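Local coordinates for protein polyketide synthase PksJ (Bacillus subtilis subsp. subtilis, PDB 4J1Q) that catalyses, through this ketoreductase domain, the stereoselective reduction of alpha- and beta-keto groups in the bacillaene assembly line, probably with NADPH as hydride donor, at residues I135-L140 against R297-K302; G125-F130 against A142-I147; L42-H47 against R107-A112; K120-G125 against N355-A360; R23-P28 against L416-Q421. One frame throughout, in Å; residues are numbered along the deposited sequence.

Contact 1: I135-L140 against R297-K302; sequences IEFSKL and RFIIHK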
# COMPACT_ATOMS: atom_id res chain seq x y z
N ILE A 135 6.55 2.25 -15.76
CA ILE A 135 5.99 1.26 -16.68
C ILE A 135 5.27 1.94 -17.86
O ILE A 135 5.40 1.51 -19.01
CB ILE A 135 5.04 0.29 -15.95
CG1 ILE A 135 5.83 -0.64 -15.01
CG2 ILE A 135 4.24 -0.52 -16.96
CD1 ILE A 135 4.97 -1.33 -13.96
N GLU A 136 4.57 3.03 -17.59
CA GLU A 136 3.76 3.71 -18.60
C GLU A 136 4.62 4.63 -19.46
O GLU A 136 4.26 4.93 -20.59
CB GLU A 136 2.61 4.50 -17.94
CG GLU A 136 1.54 3.59 -17.33
CD GLU A 136 0.33 4.35 -16.78
OE1 GLU A 136 0.21 5.56 -17.07
OE2 GLU A 136 -0.51 3.75 -16.06
N PHE A 137 5.74 5.08 -18.92
CA PHE A 137 6.61 6.00 -19.64
C PHE A 137 8.03 5.42 -19.80
O PHE A 137 8.85 5.52 -18.90
CB PHE A 137 6.64 7.38 -18.95
CG PHE A 137 5.27 8.02 -18.80
CD1 PHE A 137 4.72 8.26 -17.53
CD2 PHE A 137 4.51 8.34 -19.92
CE1 PHE A 137 3.48 8.86 -17.40
CE2 PHE A 137 3.24 8.87 -19.79
CZ PHE A 137 2.71 9.13 -18.53
N SER A 138 8.30 4.82 -20.95
CA SER A 138 9.59 4.18 -21.27
C SER A 138 10.84 4.90 -20.74
O SER A 138 11.82 4.26 -20.38
CB SER A 138 9.73 4.02 -22.80
OG SER A 138 9.20 2.78 -23.25
N LYS A 139 10.86 6.22 -20.82
CA LYS A 139 12.12 6.97 -20.76
C LYS A 139 12.20 7.80 -19.49
O LYS A 139 12.99 8.75 -19.40
CB LYS A 139 12.26 7.86 -22.00
CG LYS A 139 12.19 7.11 -23.32
CD LYS A 139 12.69 7.96 -24.48
CE LYS A 139 12.44 7.24 -25.79
NZ LYS A 139 13.19 7.84 -26.93
N LEU A 140 11.41 7.40 -18.51
CA LEU A 140 11.39 8.04 -17.22
C LEU A 140 12.19 7.21 -16.22
O LEU A 140 12.10 5.99 -16.21
CB LEU A 140 9.95 8.17 -16.75
CG LEU A 140 9.73 8.62 -15.31
CD1 LEU A 140 10.27 10.01 -15.13
CD2 LEU A 140 8.23 8.59 -15.02
N ARG A 297 -6.82 2.88 -15.84
CA ARG A 297 -6.60 3.82 -16.92
C ARG A 297 -5.17 4.34 -16.88
O ARG A 297 -4.63 4.53 -15.80
CB ARG A 297 -7.55 4.99 -16.81
CG ARG A 297 -8.68 4.90 -17.80
CD ARG A 297 -9.30 6.26 -17.99
NE ARG A 297 -10.49 6.43 -17.16
CZ ARG A 297 -11.32 7.47 -17.29
NH1 ARG A 297 -12.38 7.58 -16.49
NH2 ARG A 297 -11.10 8.39 -18.23
N PHE A 298 -4.61 4.64 -18.05
CA PHE A 298 -3.25 5.14 -18.12
C PHE A 298 -3.22 6.56 -17.61
O PHE A 298 -4.17 7.32 -17.82
CB PHE A 298 -2.76 5.13 -19.57
CG PHE A 298 -1.98 3.90 -19.93
CD1 PHE A 298 -2.53 2.64 -19.76
CD2 PHE A 298 -0.71 4.01 -20.48
CE1 PHE A 298 -1.82 1.51 -20.11
CE2 PHE A 298 0.00 2.89 -20.82
CZ PHE A 298 -0.58 1.63 -20.69
N ILE A 299 -2.10 6.95 -17.01
CA ILE A 299 -1.99 8.27 -16.45
C ILE A 299 -2.43 9.35 -17.42
O ILE A 299 -3.09 10.31 -17.02
CB ILE A 299 -0.58 8.55 -15.95
CG1 ILE A 299 -0.37 7.82 -14.62
CG2 ILE A 299 -0.37 10.05 -15.77
CD1 ILE A 299 1.05 7.31 -14.47
N ILE A 300 -2.15 9.15 -18.71
CA ILE A 300 -2.47 10.19 -19.69
C ILE A 300 -3.98 10.49 -19.81
O ILE A 300 -4.38 11.63 -20.02
CB ILE A 300 -1.87 9.86 -21.08
CG1 ILE A 300 -1.77 11.13 -21.91
CG2 ILE A 300 -2.70 8.80 -21.80
CD1 ILE A 300 -1.06 10.97 -23.25
N HIS A 301 -4.81 9.48 -19.63
CA HIS A 301 -6.24 9.67 -19.75
C HIS A 301 -7.01 9.97 -18.49
O HIS A 301 -7.98 10.69 -18.52
CB HIS A 301 -6.87 8.54 -20.53
CG HIS A 301 -6.29 8.40 -21.91
ND1 HIS A 301 -6.05 7.21 -22.48
CD2 HIS A 301 -5.78 9.37 -22.79
CE1 HIS A 301 -5.45 7.40 -23.67
NE2 HIS A 301 -5.27 8.72 -23.85
N LYS A 302 -6.49 9.53 -17.35
CA LYS A 302 -7.20 9.53 -16.05
C LYS A 302 -7.67 10.90 -15.56
O LYS A 302 -6.90 11.85 -15.56
CB LYS A 302 -6.25 9.02 -15.01
CG LYS A 302 -6.80 7.92 -14.18
CD LYS A 302 -5.63 7.06 -13.77
CE LYS A 302 -5.97 6.31 -12.52
NZ LYS A 302 -6.84 5.15 -12.86
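Glu136 OE1 takes a hydrogen bond from the backbone N of Ile299, and a length of 2.7 Å with an N-H...O angle of 165° marks it as short and nearly straight. The amide comes in on the syn side of the carboxylate, slightly out of its plane. The other oxygen, OE2, accepts from the backbone N of Gly347, so two main-chain amides fix the rotation of the group. Glu136 reaches them because its chain stays extended past CG (chi2 -175°), which carries the carboxylate off the last turn of the helix and over the neighbouring loop.

Phe298 uses the same side chain differently. Its ring lies nearly parallel to the carboxylate, the planes 19° apart, with Glu136 CD 3.9 Å from Phe298 CG; Glu136 CG adds a CH-pi contact over the face, 4.2 Å from the ring centroid. The methyl Ile299 CD1 approaches Glu136 OE1 to 3.2 Å. It also makes an apolar contact, meeting Phe137 CE1 obliquely at 4.1 Å. Beyond this, Phe93 and Leu96 of helix 81-98 cover Ile299. Within the loop, Phe298 O receives both His301 N and Lys302 N, a compact turn that leaves Ile299 N directed at Glu136 OE1. The whole is a carboxylate at a helix C-terminal end binding loop amides, and it joins helix 126-136 to the Rossmann-type reductase half of the domain.

Contact 2: G125-F130 against A142-I147; sequences GVSGLF and AQVIEI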
# COMPACT_ATOMS: atom_id res chain seq x y z
N GLY A 125 5.28 6.43 0.34
CA GLY A 125 4.29 5.80 -0.52
C GLY A 125 4.28 6.28 -1.97
O GLY A 125 3.79 5.59 -2.85
N VAL A 126 4.75 7.50 -2.22
CA VAL A 126 4.75 8.03 -3.58
C VAL A 126 5.44 7.04 -4.52
O VAL A 126 5.28 7.08 -5.74
CB VAL A 126 5.42 9.39 -3.67
CG1 VAL A 126 6.92 9.26 -3.45
CG2 VAL A 126 5.13 10.02 -5.03
N SER A 127 6.18 6.11 -3.95
CA SER A 127 6.84 5.08 -4.73
C SER A 127 5.92 4.18 -5.58
O SER A 127 6.32 3.73 -6.66
CB SER A 127 7.64 4.18 -3.82
OG SER A 127 8.14 3.10 -4.58
N GLY A 128 4.74 3.83 -5.07
CA GLY A 128 3.73 3.16 -5.90
C GLY A 128 3.44 3.92 -7.18
O GLY A 128 3.37 3.33 -8.27
N LEU A 129 3.24 5.23 -7.05
CA LEU A 129 3.00 6.08 -8.22
C LEU A 129 4.21 6.08 -9.19
O LEU A 129 4.03 5.98 -10.42
CB LEU A 129 2.61 7.51 -7.80
CG LEU A 129 2.28 8.63 -8.82
CD1 LEU A 129 1.35 8.23 -9.93
CD2 LEU A 129 1.67 9.82 -8.13
N PHE A 130 5.42 6.20 -8.65
CA PHE A 130 6.67 6.28 -9.48
C PHE A 130 6.94 5.00 -10.30
O PHE A 130 7.22 5.06 -11.50
CB PHE A 130 7.87 6.60 -8.59
CG PHE A 130 8.04 8.08 -8.33
CD1 PHE A 130 7.04 8.98 -8.68
CD2 PHE A 130 9.23 8.58 -7.83
CE1 PHE A 130 7.20 10.35 -8.53
CE2 PHE A 130 9.40 9.95 -7.64
CZ PHE A 130 8.39 10.84 -8.02
N ALA A 142 12.44 7.26 -12.12
CA ALA A 142 11.83 7.83 -10.93
C ALA A 142 12.38 7.21 -9.64
O ALA A 142 12.32 6.00 -9.45
CB ALA A 142 10.32 7.70 -11.00
N GLN A 143 12.92 8.06 -8.76
CA GLN A 143 13.50 7.58 -7.51
C GLN A 143 12.85 8.26 -6.34
O GLN A 143 12.61 9.46 -6.36
CB GLN A 143 15.02 7.82 -7.46
CG GLN A 143 15.82 6.97 -8.44
CD GLN A 143 17.27 7.44 -8.61
OE1 GLN A 143 17.60 8.60 -8.39
NE2 GLN A 143 18.13 6.52 -9.02
N VAL A 144 12.61 7.49 -5.29
CA VAL A 144 12.17 8.07 -4.05
C VAL A 144 13.32 7.96 -3.07
O VAL A 144 13.98 6.93 -3.01
CB VAL A 144 10.91 7.36 -3.53
CG1 VAL A 144 11.14 5.86 -3.60
CG2 VAL A 144 10.60 7.79 -2.11
N ILE A 145 13.66 9.07 -2.45
CA ILE A 145 14.83 9.15 -1.59
C ILE A 145 14.42 9.63 -0.21
O ILE A 145 14.02 10.79 -0.04
CB ILE A 145 15.89 10.11 -2.18
CG1 ILE A 145 16.50 9.51 -3.45
CG2 ILE A 145 16.95 10.43 -1.14
CD1 ILE A 145 16.97 10.54 -4.45
N GLU A 146 14.52 8.74 0.76
CA GLU A 146 14.06 9.03 2.12
C GLU A 146 15.25 9.50 2.95
O GLU A 146 16.30 8.86 2.95
CB GLU A 146 13.45 7.76 2.75
CG GLU A 146 12.28 7.17 1.97
CD GLU A 146 11.96 5.72 2.34
OE1 GLU A 146 11.87 5.39 3.55
OE2 GLU A 146 11.77 4.91 1.40
N ILE A 147 15.10 10.61 3.65
CA ILE A 147 16.23 11.24 4.32
C ILE A 147 15.88 11.56 5.75
O ILE A 147 14.89 12.25 6.02
CB ILE A 147 16.64 12.54 3.63
CG1 ILE A 147 17.10 12.25 2.21
CG2 ILE A 147 17.71 13.26 4.44
CD1 ILE A 147 17.33 13.50 1.38
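Phe130 and Ala142 form the tight end of a helix-on-strand contact inside a beta-alpha-beta unit, in which helix 126-136 links the parallel strands 108-115 and 140-147 of a Rossmann-like fold. The axes of the short segments run almost antiparallel, 166° between their directions, and approach to 8.4 Å, as expected for a helix returning across the sheet. Close packing is concentrated near the start of the strand, where Phe130 meets Ala142: Ala142 CB lies obliquely to the ring, 3.5 Å from both Phe130 CG and Phe130 CD2. The small methyl lets the ring come right down to the backbone, and Gln143 O stands at the ring edge, 3.5 Å from Phe130 CE2. Ile110 and Ala112 of strand 108-115 close in on the same ring.

Toward the start of the helix the fit slackens. Ser127 touches Val144 by CB alone within 4 Å, and no hydrogen bond crosses anywhere. This looser end is not a solvent side, since every touching residue is buried; helix 81-98 packs on Val126, and Gln171 on Ser127. Val144 places CG1 between its backbone N and carbonyl carbon (chi1 47°), which turns both methyls to the helix: Val144 CG1 is 3.9 Å from Ser127 CB, while Val144 CG2 faces Val126 CG1 at 4.2 Å.

Contact 3: L42-H47 against R107-A112; sequences LSYTEH and RIIIQA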
# COMPACT_ATOMS: atom_id res chain seq x y z
N LEU A 42 22.72 6.59 -19.21
CA LEU A 42 22.68 7.62 -20.24
C LEU A 42 22.27 8.98 -19.66
O LEU A 42 22.17 9.16 -18.44
CB LEU A 42 21.73 7.22 -21.38
CG LEU A 42 22.13 6.12 -22.38
CD1 LEU A 42 23.20 6.57 -23.37
CD2 LEU A 42 22.55 4.84 -21.67
N SER A 43 22.00 9.93 -20.57
CA SER A 43 21.86 11.34 -20.22
C SER A 43 20.40 11.78 -20.18
O SER A 43 19.57 11.27 -20.94
CB SER A 43 22.62 12.19 -21.24
OG SER A 43 22.47 11.65 -22.54
N TYR A 44 20.11 12.77 -19.35
CA TYR A 44 18.73 13.20 -19.13
C TYR A 44 18.41 14.53 -19.80
O TYR A 44 19.09 15.54 -19.59
CB TYR A 44 18.42 13.27 -17.63
CG TYR A 44 18.52 11.92 -16.95
CD1 TYR A 44 17.68 10.87 -17.33
CD2 TYR A 44 19.52 11.67 -16.02
CE1 TYR A 44 17.79 9.63 -16.74
CE2 TYR A 44 19.64 10.42 -15.42
CZ TYR A 44 18.76 9.41 -15.78
OH TYR A 44 18.89 8.17 -15.19
N THR A 45 17.37 14.53 -20.63
CA THR A 45 16.80 15.76 -21.15
C THR A 45 16.33 16.69 -20.04
O THR A 45 16.29 17.90 -20.23
CB THR A 45 15.60 15.47 -22.06
OG1 THR A 45 14.62 14.73 -21.32
CG2 THR A 45 16.04 14.65 -23.26
N GLU A 46 15.94 16.12 -18.90
CA GLU A 46 15.38 16.91 -17.82
C GLU A 46 15.59 16.28 -16.44
O GLU A 46 15.64 15.05 -16.31
CB GLU A 46 13.89 17.19 -18.06
CG GLU A 46 13.37 18.45 -17.39
CD GLU A 46 12.05 18.93 -17.98
OE1 GLU A 46 11.27 19.58 -17.24
OE2 GLU A 46 11.79 18.67 -19.18
N HIS A 47 15.74 17.12 -15.43
CA HIS A 47 15.94 16.67 -14.06
C HIS A 47 15.00 17.39 -13.14
O HIS A 47 15.04 18.63 -13.01
CB HIS A 47 17.37 16.91 -13.60
CG HIS A 47 17.68 16.32 -12.24
ND1 HIS A 47 18.91 15.95 -11.87
CD2 HIS A 47 16.84 16.00 -11.17
CE1 HIS A 47 18.88 15.46 -10.62
NE2 HIS A 47 17.62 15.52 -10.18
N ARG A 107 14.54 11.51 -22.34
CA ARG A 107 14.61 10.97 -20.99
C ARG A 107 14.45 11.99 -19.88
O ARG A 107 14.84 13.16 -20.00
CB ARG A 107 15.89 10.19 -20.79
CG ARG A 107 15.86 8.81 -21.40
CD ARG A 107 17.04 7.99 -20.88
NE ARG A 107 17.08 6.66 -21.47
CZ ARG A 107 16.42 5.61 -20.99
NH1 ARG A 107 15.72 5.72 -19.86
NH2 ARG A 107 16.49 4.43 -21.61
N ILE A 108 13.91 11.52 -18.78
CA ILE A 108 13.75 12.40 -17.66
C ILE A 108 13.92 11.68 -16.33
O ILE A 108 13.74 10.47 -16.24
CB ILE A 108 12.40 13.11 -17.71
CG1 ILE A 108 12.13 13.58 -19.15
CG2 ILE A 108 12.36 14.23 -16.68
CD1 ILE A 108 11.22 14.79 -19.27
N ILE A 109 14.35 12.44 -15.33
CA ILE A 109 14.58 11.94 -14.00
C ILE A 109 13.76 12.76 -12.99
O ILE A 109 13.80 14.00 -13.02
CB ILE A 109 16.07 11.97 -13.62
CG1 ILE A 109 16.28 11.28 -12.27
CG2 ILE A 109 16.57 13.41 -13.55
CD1 ILE A 109 17.70 10.81 -12.00
N ILE A 110 12.93 12.06 -12.22
CA ILE A 110 12.31 12.65 -11.04
C ILE A 110 12.84 11.98 -9.79
O ILE A 110 12.88 10.76 -9.71
CB ILE A 110 10.78 12.51 -11.04
CG1 ILE A 110 10.24 12.64 -12.45
CG2 ILE A 110 10.15 13.54 -10.11
CD1 ILE A 110 8.74 12.52 -12.51
N GLN A 111 13.20 12.80 -8.81
CA GLN A 111 13.61 12.30 -7.51
C GLN A 111 12.75 12.93 -6.44
O GLN A 111 12.64 14.17 -6.36
CB GLN A 111 15.07 12.65 -7.24
CG GLN A 111 16.01 12.29 -8.37
CD GLN A 111 17.45 12.61 -8.04
OE1 GLN A 111 17.80 13.77 -7.83
NE2 GLN A 111 18.29 11.58 -7.96
N ALA A 112 12.13 12.08 -5.63
CA ALA A 112 11.30 12.55 -4.54
C ALA A 112 12.10 12.49 -3.28
O ALA A 112 12.77 11.49 -2.99
CB ALA A 112 10.04 11.72 -4.41
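Glu46 pairs with Ile108, and His47 with Ile109, as parallel strand neighbours, their CA atoms 4.8 and 4.9 Å apart in turn. This is the pairing of strands 46-52 and 108-115 in the parallel sheet of the Rossmann-like N-terminal half. A sound bond between the two backbones runs from Ile109 N to Glu46 O, 3.1 Å long.

Ile109 packs against two rings on one side of the sheet. Its CB sits over the centre of the Tyr44 ring, 4.0 Å from the centroid and only 4° off the normal, a CH-pi contact of close to ideal geometry, while its CG2 lies over a face of the His47 ring, 3.6 Å from that centroid. One isoleucine thus separates two aromatic rings. On the other side of the sheet, Glu46 CB lies alongside Ile108 CG2, 3.6 Å away, and the carboxylate continues to salt bridges with Lys99 and Lys102.

With CG anti to the backbone N (chi1 -173°), His47 leans along the strand toward Gln111, whose NE2 is engaged by Gln143 and Leu160. His47 NE2 donates to Gln111 OE1 at 2.9 Å, within the imidazole plane yet from above the amide plane, an approach 57° away from it.

Contact 4: K120-G125 against N355-A360; sequences KQLFAG and NSFMDA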
# COMPACT_ATOMS: atom_id res chain seq x y z
N LYS A 120 5.85 12.18 8.03
CA LYS A 120 6.30 12.48 6.68
C LYS A 120 6.86 11.23 6.01
O LYS A 120 7.06 11.19 4.79
CB LYS A 120 7.34 13.60 6.72
CG LYS A 120 6.73 14.96 7.00
CD LYS A 120 7.73 15.91 7.65
CE LYS A 120 7.09 17.26 7.93
NZ LYS A 120 7.26 18.21 6.80
N GLN A 121 7.08 10.22 6.83
CA GLN A 121 7.48 8.89 6.38
C GLN A 121 6.50 8.37 5.32
O GLN A 121 6.90 7.76 4.33
CB GLN A 121 7.45 7.94 7.58
CG GLN A 121 8.67 7.07 7.72
CD GLN A 121 8.61 6.22 8.98
OE1 GLN A 121 7.60 5.53 9.23
NE2 GLN A 121 9.65 6.32 9.83
N LEU A 122 5.22 8.57 5.60
CA LEU A 122 4.16 8.09 4.75
C LEU A 122 4.23 8.56 3.29
O LEU A 122 3.79 7.83 2.40
CB LEU A 122 2.83 8.48 5.37
CG LEU A 122 2.61 7.84 6.74
CD1 LEU A 122 1.26 8.28 7.29
CD2 LEU A 122 2.69 6.33 6.64
N PHE A 123 4.78 9.75 3.04
CA PHE A 123 5.00 10.25 1.68
C PHE A 123 5.86 9.28 0.86
O PHE A 123 5.84 9.33 -0.35
CB PHE A 123 5.65 11.65 1.72
CG PHE A 123 4.76 12.71 2.31
CD1 PHE A 123 5.29 13.68 3.14
CD2 PHE A 123 3.40 12.71 2.07
CE1 PHE A 123 4.47 14.63 3.73
CE2 PHE A 123 2.58 13.70 2.60
CZ PHE A 123 3.11 14.66 3.45
N ALA A 124 6.62 8.43 1.53
CA ALA A 124 7.44 7.42 0.86
C ALA A 124 6.56 6.52 -0.02
O ALA A 124 7.04 5.88 -0.98
CB ALA A 124 8.20 6.57 1.88
N GLY A 125 5.28 6.43 0.34
CA GLY A 125 4.29 5.80 -0.52
C GLY A 125 4.28 6.28 -1.97
O GLY A 125 3.79 5.59 -2.85
N ASN A 355 -2.09 1.82 -2.32
CA ASN A 355 -1.63 0.60 -1.70
C ASN A 355 -0.26 0.79 -1.07
O ASN A 355 -0.02 0.24 0.03
CB ASN A 355 -1.63 -0.57 -2.71
CG ASN A 355 -3.03 -1.19 -2.87
OD1 ASN A 355 -3.61 -1.67 -1.90
ND2 ASN A 355 -3.59 -1.13 -4.08
N SER A 356 0.62 1.55 -1.72
CA SER A 356 1.94 1.87 -1.12
C SER A 356 1.82 2.66 0.17
O SER A 356 2.71 2.57 1.02
CB SER A 356 2.81 2.70 -2.06
OG SER A 356 3.13 1.99 -3.22
N PHE A 357 0.86 3.57 0.24
CA PHE A 357 0.61 4.29 1.49
C PHE A 357 0.29 3.34 2.63
O PHE A 357 0.78 3.53 3.76
CB PHE A 357 -0.53 5.31 1.33
CG PHE A 357 -0.98 5.93 2.63
CD1 PHE A 357 -0.53 7.19 3.00
CD2 PHE A 357 -1.93 5.32 3.43
CE1 PHE A 357 -1.01 7.81 4.14
CE2 PHE A 357 -2.41 5.92 4.56
CZ PHE A 357 -1.92 7.15 4.94
N MET A 358 -0.50 2.29 2.34
CA MET A 358 -0.88 1.33 3.38
C MET A 358 0.32 0.58 3.89
O MET A 358 0.53 0.49 5.10
CB MET A 358 -1.95 0.34 2.87
CG MET A 358 -3.28 1.02 2.60
SD MET A 358 -4.66 -0.12 2.62
CE MET A 358 -4.20 -1.39 1.44
N ASP A 359 1.14 0.09 2.94
CA ASP A 359 2.46 -0.51 3.28
C ASP A 359 3.28 0.40 4.19
O ASP A 359 3.77 -0.05 5.22
CB ASP A 359 3.26 -0.82 2.01
CG ASP A 359 2.49 -1.70 1.03
OD1 ASP A 359 1.48 -2.34 1.45
OD2 ASP A 359 2.89 -1.74 -0.17
N ALA A 360 3.40 1.67 3.83
CA ALA A 360 4.17 2.63 4.64
C ALA A 360 3.50 2.83 5.99
O ALA A 360 4.17 2.99 7.00
CB ALA A 360 4.31 3.98 3.93
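Leu122 sets CG beside its backbone N and extends onward (chi2 180°), while Phe357 swings its ring anti to its own N (chi1 171°); these choices bring the two side chains together across the interface. They cross at a slant, Leu122 CD1 lying 3.9 Å from Phe357 CE1. The other methyl, Leu122 CD2, reaches one helical turn further along, 3.9 Å from Ala360 CB and 3.7 Å from Ala360 C.

Gly125, lacking a side chain, allows the backbones their nearest approach: its CA is 4.5 Å from the CA of Phe357, and its O lies 3.2 Å from Ser356 CB. Ser356 OG is engaged within its own helix, by Ala352 O. No hydrogen bond crosses, so close fit alone defines the contact. Tyr85 of helix 81-98 meets the Phe357 ring. The 3-10 segment 122-125 is thereby seated on helix 349-370, a buried junction consistent with the two-subdomain architecture of polyketide synthase ketoreductases, in which two Rossmann-like halves pack together.

Contact 5: R23-P28 against L416-Q421; sequences RLMLEP and LKAFYQ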
# COMPACT_ATOMS: atom_id res chain seq x y z
N ARG A 23 3.53 -20.89 -3.84
CA ARG A 23 3.65 -19.58 -3.31
C ARG A 23 5.13 -19.31 -3.16
O ARG A 23 5.83 -20.09 -2.55
CB ARG A 23 2.99 -19.51 -1.95
CG ARG A 23 1.47 -19.42 -1.99
CD ARG A 23 0.94 -18.59 -0.82
NE ARG A 23 1.93 -18.45 0.24
CZ ARG A 23 2.33 -19.44 1.03
NH1 ARG A 23 3.26 -19.21 1.96
NH2 ARG A 23 1.80 -20.65 0.90
N LEU A 24 5.59 -18.24 -3.79
CA LEU A 24 6.82 -17.57 -3.38
C LEU A 24 6.42 -16.44 -2.45
O LEU A 24 5.34 -15.89 -2.61
CB LEU A 24 7.52 -16.99 -4.62
CG LEU A 24 8.82 -16.24 -4.37
CD1 LEU A 24 8.54 -15.07 -3.48
CD2 LEU A 24 9.87 -17.15 -3.74
N MET A 25 7.25 -16.08 -1.49
CA MET A 25 6.82 -15.14 -0.46
C MET A 25 7.98 -14.25 0.01
O MET A 25 8.99 -14.77 0.41
CB MET A 25 6.28 -15.91 0.73
CG MET A 25 5.59 -15.06 1.78
SD MET A 25 4.08 -15.85 2.43
CE MET A 25 3.85 -14.94 3.95
N LEU A 26 7.82 -12.91 -0.02
CA LEU A 26 8.95 -11.98 0.09
C LEU A 26 8.81 -10.89 1.15
O LEU A 26 7.71 -10.48 1.54
CB LEU A 26 9.23 -11.30 -1.25
CG LEU A 26 9.54 -12.21 -2.43
CD1 LEU A 26 9.68 -11.37 -3.70
CD2 LEU A 26 10.80 -13.01 -2.12
N GLU A 27 9.91 -10.26 1.48
CA GLU A 27 9.86 -9.34 2.58
C GLU A 27 10.88 -8.23 2.34
O GLU A 27 11.97 -8.51 1.88
CB GLU A 27 10.12 -10.13 3.85
CG GLU A 27 9.98 -9.33 5.11
CD GLU A 27 11.27 -8.62 5.44
OE1 GLU A 27 12.32 -9.11 4.97
OE2 GLU A 27 11.21 -7.57 6.12
N PRO A 28 10.45 -6.96 2.43
CA PRO A 28 11.29 -5.83 1.94
C PRO A 28 12.52 -5.60 2.83
O PRO A 28 12.41 -5.73 4.04
CB PRO A 28 10.36 -4.62 2.07
CG PRO A 28 9.45 -4.99 3.20
CD PRO A 28 9.18 -6.46 3.02
N LEU A 416 -4.94 -18.27 2.07
CA LEU A 416 -5.22 -18.35 3.49
C LEU A 416 -3.99 -18.87 4.24
O LEU A 416 -3.67 -18.40 5.33
CB LEU A 416 -6.41 -19.29 3.74
CG LEU A 416 -7.81 -18.72 3.48
CD1 LEU A 416 -8.76 -19.84 3.07
CD2 LEU A 416 -8.34 -17.98 4.71
N LYS A 417 -3.27 -19.80 3.62
CA LYS A 417 -2.03 -20.28 4.19
C LYS A 417 -1.02 -19.16 4.31
O LYS A 417 -0.45 -18.93 5.37
CB LYS A 417 -1.47 -21.46 3.39
CG LYS A 417 -2.35 -22.71 3.46
CD LYS A 417 -1.76 -23.87 2.67
CE LYS A 417 -2.81 -24.96 2.42
NZ LYS A 417 -2.21 -26.24 1.97
N ALA A 418 -0.86 -18.39 3.23
CA ALA A 418 0.04 -17.24 3.23
C ALA A 418 -0.41 -16.20 4.26
O ALA A 418 0.39 -15.63 4.98
CB ALA A 418 0.08 -16.62 1.85
N PHE A 419 -1.71 -16.03 4.38
CA PHE A 419 -2.25 -15.13 5.37
C PHE A 419 -1.83 -15.52 6.77
O PHE A 419 -1.38 -14.67 7.52
CB PHE A 419 -3.76 -15.08 5.26
CG PHE A 419 -4.42 -14.29 6.35
CD1 PHE A 419 -4.52 -12.90 6.28
CD2 PHE A 419 -5.07 -14.96 7.41
CE1 PHE A 419 -5.17 -12.19 7.27
CE2 PHE A 419 -5.75 -14.25 8.39
CZ PHE A 419 -5.85 -12.87 8.30
N TYR A 420 -1.98 -16.80 7.12
CA TYR A 420 -1.57 -17.30 8.43
C TYR A 420 -0.05 -17.24 8.63
O TYR A 420 0.44 -16.78 9.66
CB TYR A 420 -2.11 -18.72 8.69
CG TYR A 420 -3.60 -18.74 8.98
CD1 TYR A 420 -4.13 -17.96 10.00
CD2 TYR A 420 -4.49 -19.46 8.18
CE1 TYR A 420 -5.49 -17.89 10.23
CE2 TYR A 420 -5.86 -19.42 8.41
CZ TYR A 420 -6.36 -18.63 9.44
OH TYR A 420 -7.71 -18.60 9.72
N GLN A 421 0.69 -17.66 7.61
CA GLN A 421 2.15 -17.57 7.66
C GLN A 421 2.63 -16.13 7.85
O GLN A 421 3.67 -15.89 8.47
CB GLN A 421 2.75 -18.13 6.38
CG GLN A 421 2.66 -19.63 6.23
CD GLN A 421 3.32 -20.09 4.94
OE1 GLN A 421 4.23 -19.44 4.43
NE2 GLN A 421 2.85 -21.21 4.41
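Arg23 lays a face of its guanidinium over Ala418, whose CA stands 3.6 Å above that plane and off toward the rim. Here strand 22-31 meets helix 412-425, which packs against the sheet of the Rossmann-type reductase half beside strand 429-435; Val432 of that strand also touches Ala418. The segment axes are 10.5 Å apart and differ by 28° in direction, so strand and helix run roughly alongside each other.

Arg23 CD packs on the Ala418 methyl, 3.4 Å from Ala418 CB. Bends at chi2 and chi3 (chi3 -18°) carry the guanidinium across to the helix, over Ala418, with Arg23 NH1 near Met25 SD. That pair forms a weak hydrogen bond of 3.5 Å, with the sulfur at the guanidinium edge and in its plane. The Gln421 side chain also approaches Arg23 NH1, but the orientation of its amide is uncertain.

Met25 lies beside the arginine and adds an apolar contact with the same alanine. Its CG stands anti to the backbone N (chi1 -171°), aiming the thioether at the helix. Met25 SD is 4.1 Å from Ala418 CB, and Met25 CE ends against the helix, 3.7 Å from Ala418 O and 4.2 Å from Gln421 CB.

Overall arrangement
From the N terminus, strand 22-31 opens contact 5, whose loop closes only at helix 412-425 and encloses the other four. Contact 3 opens next and closes first, at strand 108-115, in series with those that follow. Contact 4 opens at 120-125 and contact 2 shares its Gly125; contact 2 closes at 142-147, after contact 1 has opened at 135-140, so these two cross. Contact 1 then closes at 297-302, and contact 4 at 355-360, with both nested inside it. Contacts 2 and 3 meet through neighbouring strands, Gln143 O lying 2.8 Å from Ala112 N. Contact 1 ties the C-terminal end of helix 126-136, and contact 4 the 3-10 segment leading into it, to the reductase half.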